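Local coordinates for protein citrate synthase (Metallosphaera sedula, PDB 6ABW) that probably condenses acetyl-CoA with oxaloacetate and water to give citrate and CoA in the tricarboxylic acid cycle, at residues A[113-118]-A[213-218]. Residues are numbered along the deposited sequence; the frame is centred on the assembly and turned at random.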
# COMPACT_ATOMS: atom_id res chain seq x y z
N SER A 113 2.78 -8.81 0.44
CA SER A 113 2.42 -8.67 -1.00
C SER A 113 2.41 -10.06 -1.62
O SER A 113 1.49 -10.37 -2.39
CB SER A 113 3.32 -7.75 -1.88
OG SER A 113 3.51 -6.49 -1.26
N ALA A 114 3.37 -10.90 -1.24
CA ALA A 114 3.38 -12.27 -1.73
C ALA A 114 2.21 -13.08 -1.25
O ALA A 114 1.61 -13.82 -2.01
CB ALA A 114 4.70 -12.96 -1.37
N LEU A 115 1.84 -12.95 0.01
CA LEU A 115 0.62 -13.56 0.55
C LEU A 115 -0.62 -13.07 -0.17
O LEU A 115 -1.52 -13.84 -0.44
CB LEU A 115 0.52 -13.32 2.05
CG LEU A 115 1.55 -13.95 2.99
CD1 LEU A 115 1.34 -13.37 4.38
CD2 LEU A 115 1.38 -15.43 2.96
N SER A 116 -0.69 -11.79 -0.52
CA SER A 116 -1.77 -11.31 -1.30
C SER A 116 -1.91 -12.01 -2.68
O SER A 116 -3.03 -12.36 -3.08
CB SER A 116 -1.76 -9.79 -1.38
OG SER A 116 -2.81 -9.27 -2.14
N SER A 117 -0.81 -12.21 -3.37
CA SER A 117 -0.78 -12.85 -4.66
C SER A 117 -1.19 -14.31 -4.57
O SER A 117 -1.80 -14.84 -5.50
CB SER A 117 0.65 -12.75 -5.21
OG SER A 117 0.94 -11.39 -5.56
N ILE A 118 -0.86 -14.98 -3.47
CA ILE A 118 -1.14 -16.41 -3.29
C ILE A 118 -2.57 -16.65 -2.74
O ILE A 118 -3.26 -17.55 -3.22
CB ILE A 118 -0.05 -17.01 -2.39
CG1 ILE A 118 1.28 -16.96 -3.14
CG2 ILE A 118 -0.42 -18.40 -1.92
CD1 ILE A 118 2.48 -17.17 -2.28
N ASP A 213 -8.11 -7.18 -2.16
CA ASP A 213 -8.17 -8.20 -1.11
C ASP A 213 -7.55 -7.74 0.24
O ASP A 213 -6.76 -6.81 0.29
CB ASP A 213 -7.55 -9.50 -1.56
CG ASP A 213 -6.06 -9.38 -1.88
OD1 ASP A 213 -5.25 -9.46 -0.93
OD2 ASP A 213 -5.66 -9.23 -3.04
N ILE A 214 -8.02 -8.36 1.29
CA ILE A 214 -7.59 -8.01 2.63
C ILE A 214 -6.08 -8.03 2.87
O ILE A 214 -5.56 -7.23 3.63
CB ILE A 214 -8.40 -8.83 3.68
CG1 ILE A 214 -8.37 -8.12 5.01
CG2 ILE A 214 -7.91 -10.27 3.74
CD1 ILE A 214 -9.54 -8.52 5.93
N TYR A 215 -5.34 -8.94 2.23
CA TYR A 215 -3.92 -8.94 2.34
C TYR A 215 -3.28 -7.66 1.75
O TYR A 215 -2.35 -7.10 2.37
CB TYR A 215 -3.31 -10.16 1.68
CG TYR A 215 -3.57 -11.46 2.45
CD1 TYR A 215 -4.72 -12.17 2.24
CD2 TYR A 215 -2.67 -11.95 3.38
CE1 TYR A 215 -5.01 -13.35 2.95
CE2 TYR A 215 -2.91 -13.14 4.04
CZ TYR A 215 -4.10 -13.83 3.86
OH TYR A 215 -4.37 -15.02 4.57
N SER A 216 -3.81 -7.18 0.61
CA SER A 216 -3.34 -5.96 -0.04
C SER A 216 -3.72 -4.73 0.79
O SER A 216 -2.96 -3.78 0.78
CB SER A 216 -3.80 -5.82 -1.49
OG SER A 216 -2.87 -6.55 -2.28
N CYS A 217 -4.85 -4.78 1.50
CA CYS A 217 -5.16 -3.73 2.47
C CYS A 217 -4.06 -3.64 3.54
O CYS A 217 -3.61 -2.53 3.85
CB CYS A 217 -6.55 -3.92 3.07
SG CYS A 217 -7.86 -3.86 1.83
N VAL A 218 -3.63 -4.77 4.08
CA VAL A 218 -2.50 -4.79 5.02
C VAL A 218 -1.19 -4.33 4.36
O VAL A 218 -0.40 -3.64 5.00
CB VAL A 218 -2.39 -6.15 5.75
CG1 VAL A 218 -1.18 -6.20 6.63
CG2 VAL A 218 -3.64 -6.32 6.56
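S116 and D213 carry the polar half of this contact. The S116 hydroxyl, anti to its own backbone N (chi1 -180°), reaches across to the N-terminal end of helix 214-225 and donates to D213, with S116 OG to D213 OD1 at 2.7 Å. The bond falls on the syn lone pair of OD1, the side facing OD2. D213 is the N-cap of that helix: the same OD1 accepts from S216 N at 3.1 Å, the N-H arriving from above the carboxylate plane, 50° out of it. One buried oxygen is thus gripped by two donors, one from each helix. S116 OG also lies 2.7 Å from S216 OG. NZ of K226 of the second subunit hydrogen-bonds S116 OG and forms a salt bridge with D213 OD2, while S216 OG bonds to E109 of that subunit. An alanine in place of D213 would probably leave S216 N without its capping acceptor, S116 OG without this acceptor and K226 of the second subunit without this carboxylate.

The apolar half centres on Y215. Its CB packs on S116 CB at 3.5 Å, where the backbones come close, S116 CA and Y215 CA being 4.8 Å apart. The ring's CD2 rim atom meets L115 CB at 3.7 Å, and L115 O sits over one ring face, offset toward the rim. Y215 OH is bonded to R138.

Helices 104-119 and 214-225 run antiparallel here, their local axes 8.2 Å apart at 167°. L115 also touches helices 89-97 and 128-151, and Y215 packs on L135 of the latter. This buried pairing in the all-helical part of the citrate synthase fold lies at the dimer interface, away from the acetyl-CoA pocket, with helix 342-365 against I214 and V218.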